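Local coordinates for protein beta-fructofuranosidase (Arthrobacter, PDB 3WPU) that belongs to the levansucrase and invertase family of enzymes, whose catalytic domain is a five-bladed beta-propeller, at residues Y233-N239 and G265-R271; S299-Q304 and T359-G363. All coordinates share one frame; numbering follows the deposited sequence.

Contact 1: residues Y233-N239 and G265-R271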
loop_
_atom_site.group_PDB
_atom_site.type_symbol
_atom_site.label_atom_id
_atom_site.label_comp_id
_atom_site.label_asym_id
_atom_site.label_seq_id
_atom_site.Cartn_x
_atom_site.Cartn_y
_atom_site.Cartn_z
ATOM N N TYR A 233 3.538 13.868 14.121
ATOM C CA TYR A 233 3.512 13.893 12.643
ATOM C C TYR A 233 3.665 15.318 12.179
ATOM O O TYR A 233 2.971 16.233 12.657
ATOM C CB TYR A 233 2.246 13.174 12.120
ATOM C CG TYR A 233 2.157 11.840 12.755
ATOM C CD1 TYR A 233 3.076 10.846 12.456
ATOM C CD2 TYR A 233 1.253 11.604 13.790
ATOM C CE1 TYR A 233 3.064 9.628 13.080
ATOM C CE2 TYR A 233 1.225 10.389 14.431
ATOM C CZ TYR A 233 2.144 9.413 14.115
ATOM O OH TYR A 233 2.173 8.221 14.791
ATOM N N GLN A 234 4.620 15.505 11.263
ATOM C CA GLN A 234 4.987 16.812 10.749
ATOM C C GLN A 234 3.811 17.532 10.065
ATOM O O GLN A 234 3.009 16.909 9.379
ATOM C CB GLN A 234 6.112 16.644 9.735
ATOM C CG GLN A 234 6.843 17.925 9.408
ATOM C CD GLN A 234 7.876 17.742 8.315
ATOM O OE1 GLN A 234 7.562 17.217 7.255
ATOM N NE2 GLN A 234 9.130 18.165 8.582
ATOM N N THR A 235 3.728 18.846 10.268
ATOM C CA THR A 235 2.656 19.653 9.696
ATOM C C THR A 235 3.161 20.519 8.538
ATOM O O THR A 235 4.359 20.637 8.310
ATOM C CB THR A 235 2.091 20.643 10.711
ATOM O OG1 THR A 235 3.129 21.564 11.062
ATOM C CG2 THR A 235 1.569 19.930 11.958
ATOM N N GLY A 236 2.227 21.168 7.851
ATOM C CA GLY A 236 2.562 22.086 6.752
ATOM C C GLY A 236 3.353 23.313 7.227
ATOM O O GLY A 236 4.170 23.862 6.496
ATOM N N ALA A 237 3.160 23.725 8.477
ATOM C CA ALA A 237 3.938 24.834 9.065
ATOM C C ALA A 237 5.393 24.423 9.281
ATOM O O ALA A 237 6.309 25.232 9.136
ATOM C CB ALA A 237 3.316 25.278 10.378
ATOM N N GLN A 238 5.599 23.148 9.584
ATOM C CA GLN A 238 6.929 22.577 9.770
ATOM C C GLN A 238 7.600 22.294 8.430
ATOM O O GLN A 238 8.803 22.414 8.302
ATOM C CB GLN A 238 6.846 21.335 10.640
ATOM C CG GLN A 238 6.572 21.679 12.095
ATOM C CD GLN A 238 6.145 20.493 12.940
ATOM O OE1 GLN A 238 5.600 19.517 12.429
ATOM N NE2 GLN A 238 6.437 20.549 14.251
ATOM N N ASN A 239 6.801 21.961 7.421
ATOM C CA ASN A 239 7.317 21.643 6.092
ATOM C C ASN A 239 6.180 21.743 5.097
ATOM O O ASN A 239 5.247 20.965 5.135
ATOM C CB ASN A 239 7.890 20.218 6.107
ATOM C CG ASN A 239 8.265 19.689 4.740
ATOM O OD1 ASN A 239 8.332 20.427 3.743
ATOM N ND2 ASN A 239 8.504 18.368 4.680
ATOM N N GLY A 265 3.602 9.373 7.577
ATOM C CA GLY A 265 3.849 10.738 8.026
ATOM C C GLY A 265 5.286 11.158 7.788
ATOM O O GLY A 265 6.054 10.454 7.094
ATOM N N ASN A 266 5.654 12.321 8.335
ATOM C CA ASN A 266 7.051 12.656 8.547
ATOM C C ASN A 266 7.262 12.905 10.027
ATOM O O ASN A 266 6.336 13.275 10.744
ATOM C CB ASN A 266 7.476 13.929 7.810
ATOM C CG ASN A 266 7.524 13.778 6.287
ATOM O OD1 ASN A 266 7.216 14.715 5.575
ATOM N ND2 ASN A 266 7.931 12.659 5.802
ATOM N N SER A 267 8.494 12.711 10.477
ATOM C CA SER A 267 8.860 13.072 11.835
ATOM C C SER A 267 8.594 14.564 12.044
ATOM O O SER A 267 8.832 15.393 11.178
ATOM C CB SER A 267 10.328 12.742 12.076
ATOM O OG SER A 267 10.556 11.355 11.944
ATOM N N ALA A 268 8.104 14.892 13.228
ATOM C CA ALA A 268 7.600 16.234 13.537
ATOM C C ALA A 268 8.719 17.183 13.982
ATOM O O ALA A 268 8.855 17.554 15.164
ATOM C CB ALA A 268 6.504 16.122 14.605
ATOM N N MET A 269 9.534 17.568 13.022
ATOM C CA MET A 269 10.597 18.544 13.237
ATOM C C MET A 269 10.406 19.644 12.225
ATOM O O MET A 269 9.968 19.391 11.106
ATOM C CB MET A 269 11.972 17.902 13.052
ATOM C CG MET A 269 12.357 17.000 14.217
ATOM S SD MET A 269 13.971 16.202 14.071
ATOM C CE MET A 269 13.684 14.883 12.918
ATOM N N GLN A 270 10.725 20.870 12.611
ATOM C CA GLN A 270 10.750 21.960 11.668
ATOM C C GLN A 270 11.783 21.623 10.612
ATOM O O GLN A 270 12.887 21.187 10.947
ATOM C CB GLN A 270 11.138 23.253 12.400
ATOM C CG GLN A 270 11.125 24.490 11.530
ATOM C CD GLN A 270 9.732 24.903 11.089
ATOM O OE1 GLN A 270 9.512 25.282 9.940
ATOM N NE2 GLN A 270 8.790 24.822 11.989
ATOM N N ARG A 271 11.448 21.818 9.336
ATOM C CA ARG A 271 12.288 21.345 8.247
ATOM C C ARG A 271 13.729 21.831 8.366
ATOM O O ARG A 271 14.681 21.066 8.212
ATOM C CB ARG A 271 11.709 21.794 6.909
ATOM C CG ARG A 271 12.566 21.435 5.720
ATOM C CD ARG A 271 11.838 21.815 4.447
ATOM N NE ARG A 271 12.531 21.357 3.248
ATOM C CZ ARG A 271 12.533 20.101 2.788
ATOM N NH1 ARG A 271 11.896 19.116 3.434
ATOM N NH2 ARG A 271 13.186 19.823 1.664
HETATM O O HOH W 1 3.228 14.087 8.860
HETATM O O HOH W 2 11.181 18.244 6.515
#
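Gln-234 reaches into the bend formed by 265-271, where its NE2 donates to Met-269 O at 2.9 Å. The bond is almost straight (173°) and lies in the plane of the Gln-234 amide. With CG anti to the backbone N (chi1 -164°) and the chain extended beyond it, the Gln-234 side chain passes Ser-267 O, which sits 3.3 Å from CB. Two backbone bonds run alongside: Gln-234 N to Asn-266 O (2.9 Å), and Arg-271 N to Gln-238 O (2.9 Å). The methyl of Ala-268, at the centre of an inverse gamma turn, packs against the backbone of Tyr-233, CB lying 3.8 Å from Tyr-233 N.

The Gln-234 amide is fixed from several sides. Its OE1 accepts from Asn-239 ND2 at 3.0 Å, the donor lying above the carbonyl plane, while NE2 also donates to a water that links it to Arg-271 NH1. OE1 lies 3.0 Å from Asn-266 OD1, two acceptors brought together with their amide planes nearly perpendicular; the oxygen of Asn-266 has a donor of its own in Asn-243 N. Another water joins Gln-234 O to Asn-266 N.

Further out, Thr-235 and Gln-238 hold the turn of 233-239 in shape. Thr-235 N donates to Gln-238 OE1 (2.9 Å), and Thr-235 OG1 accepts from Gln-238 N in an ST motif, so that the two residues bond to each other in both directions. Gln-238 NE2 is held by Gly-230 O.

The contact thus ties the loop between strands 213-226 and 245-250 to the end of strand 260-266. The Tyr-233 ring packs edge-to-face with Phe-263, and its hydroxyl is bonded to Leu-324 O and Leu-310 N, of strands 321-331 and 305-313.

Contact 2: residues S299-Q304 and T359-G363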
loop_
_atom_site.group_PDB
_atom_site.type_symbol
_atom_site.label_atom_id
_atom_site.label_comp_id
_atom_site.label_asym_id
_atom_site.label_seq_id
_atom_site.Cartn_x
_atom_site.Cartn_y
_atom_site.Cartn_z
ATOM N N SER A 299 24.921 17.109 5.645
ATOM C CA SER A 299 24.877 16.525 4.298
ATOM C C SER A 299 23.641 16.850 3.456
ATOM O O SER A 299 23.664 16.687 2.233
ATOM C CB SER A 299 24.960 15.006 4.403
ATOM O OG SER A 299 23.756 14.486 4.943
ATOM N N GLY A 300 22.566 17.287 4.095
ATOM C CA GLY A 300 21.271 17.389 3.419
ATOM C C GLY A 300 20.317 16.265 3.837
ATOM O O GLY A 300 19.119 16.338 3.592
ATOM N N ALA A 301 20.873 15.217 4.451
ATOM C CA ALA A 301 20.071 14.037 4.851
ATOM C C ALA A 301 18.953 14.378 5.826
ATOM O O ALA A 301 17.957 13.646 5.930
ATOM C CB ALA A 301 20.973 12.988 5.454
ATOM N N THR A 302 19.088 15.504 6.522
ATOM C CA THR A 302 18.077 15.909 7.501
ATOM C C THR A 302 16.765 16.325 6.861
ATOM O O THR A 302 15.779 16.451 7.553
ATOM C CB THR A 302 18.555 17.073 8.384
ATOM O OG1 THR A 302 18.859 18.214 7.557
ATOM C CG2 THR A 302 19.751 16.646 9.204
ATOM N N TYR A 303 16.761 16.551 5.543
ATOM C CA TYR A 303 15.530 16.782 4.803
ATOM C C TYR A 303 14.726 15.497 4.462
ATOM O O TYR A 303 13.632 15.572 3.910
ATOM C CB TYR A 303 15.862 17.548 3.522
ATOM C CG TYR A 303 16.513 18.894 3.809
ATOM C CD1 TYR A 303 15.881 19.827 4.616
ATOM C CD2 TYR A 303 17.751 19.237 3.253
ATOM C CE1 TYR A 303 16.452 21.063 4.886
ATOM C CE2 TYR A 303 18.334 20.477 3.514
ATOM C CZ TYR A 303 17.681 21.386 4.337
ATOM O OH TYR A 303 18.241 22.634 4.623
ATOM N N GLN A 304 15.287 14.335 4.778
ATOM C CA GLN A 304 14.606 13.044 4.573
ATOM C C GLN A 304 14.283 12.441 5.935
ATOM O O GLN A 304 15.146 11.798 6.549
ATOM C CB GLN A 304 15.489 12.108 3.758
ATOM C CG GLN A 304 15.567 12.457 2.278
ATOM C CD GLN A 304 16.550 13.574 1.971
ATOM O OE1 GLN A 304 17.705 13.532 2.405
ATOM N NE2 GLN A 304 16.099 14.577 1.211
ATOM N N THR A 359 14.168 9.169 -3.199
ATOM C CA THR A 359 13.856 9.707 -1.898
ATOM C C THR A 359 14.858 9.283 -0.829
ATOM O O THR A 359 14.766 9.754 0.295
ATOM C CB THR A 359 12.447 9.272 -1.462
ATOM O OG1 THR A 359 12.321 7.868 -1.660
ATOM C CG2 THR A 359 11.393 9.981 -2.262
ATOM N N PHE A 360 15.810 8.406 -1.146
ATOM C CA PHE A 360 16.878 8.098 -0.210
ATOM C C PHE A 360 17.776 9.303 0.058
ATOM O O PHE A 360 18.112 10.061 -0.849
ATOM C CB PHE A 360 17.746 6.912 -0.669
ATOM C CG PHE A 360 17.119 5.562 -0.413
ATOM C CD1 PHE A 360 17.079 5.036 0.884
ATOM C CD2 PHE A 360 16.610 4.788 -1.448
ATOM C CE1 PHE A 360 16.520 3.783 1.115
ATOM C CE2 PHE A 360 16.042 3.541 -1.215
ATOM C CZ PHE A 360 15.991 3.040 0.085
ATOM N N ALA A 361 18.182 9.447 1.315
ATOM C CA ALA A 361 19.060 10.538 1.725
ATOM C C ALA A 361 20.463 10.439 1.154
ATOM O O ALA A 361 20.917 9.371 0.703
ATOM C CB ALA A 361 19.158 10.554 3.229
ATOM N N ALA A 362 21.190 11.547 1.290
ATOM C CA ALA A 362 22.573 11.585 0.873
ATOM C C ALA A 362 23.373 10.412 1.423
ATOM O O ALA A 362 23.255 10.041 2.588
ATOM C CB ALA A 362 23.218 12.910 1.267
ATOM N N GLY A 363 24.165 9.807 0.555
ATOM C CA GLY A 363 25.015 8.683 0.919
ATOM C C GLY A 363 24.300 7.331 0.885
ATOM O O GLY A 363 24.943 6.300 1.026
#
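Ala-301 and Ala-361 meet methyl to methyl, CB to CB at 3.8 Å, at the pair whose CA atoms are nearest across the two segments. Beside it the Ala-362 methyl packs on Ser-299, its CB 4.0 Å from Ser-299 OG. Arg-30 of helix 30-38 lies against both Ala-301 and Ala-361.

The longer side chain of Gln-304 adds van der Waals packing on the same loop. Its CG stands beside the backbone N (chi1 -74°) and the chain then bends at chi2 (81°), which lays the amide over Ala-361 with CD 3.9 Å from Ala-361 CA. On the way, CG passes 3.4 Å from Thr-359 O, and CB sits 4.0 Å from Ala-361 CB.

In the fold, 299-304 carries the chain from helix 293-297 into strand 305-313, whereas 359-363 connects strands 348-355 and 369-375 of another sheet. The alanine and glutamine packing therefore joins loops belonging to two sheets of the propeller. Cys-332, disulfide-bonded to Cys-276, lies against Ala-301 and Thr-302.

Hydrogen bonds lie within 299-304 and between each segment and its surroundings. Ser-299 OG accepts from Ala-301 N at 3.0 Å in an ST turn and is also bonded to Val-296 O. The 3-10 turn over 301-303 is closed by Tyr-303 N to Gly-300 O and Gln-304 N to Ala-301 O. On the other loop, the backbone of Thr-359 pairs with Asp-335 and that of Ala-361 with Val-333, while Ala-362 O accepts from Arg-30.

How the contacts relate
The two contacts follow one another along the chain, contact 1 closing at Arg-271 before contact 2 opens at Ser-299. Their centres are about 15 Å apart, on the same side of the chain's centre, and they touch where Tyr-303 CE1 packs 3.8 Å from Arg-271 O. Strand 305-313 connects them: it starts after Gln-304 of contact 2 and runs antiparallel to strand 260-266, which leads into contact 1, with Ser-267 bonded to Ile-305 through the backbone. Contact 1 packs the connection between two sheets on the end of strand 260-266, while contact 2 joins the loop entering 305-313, central in the same sheet, to that between 348-355 and 369-375; together they pack loops from three sheets of the propeller.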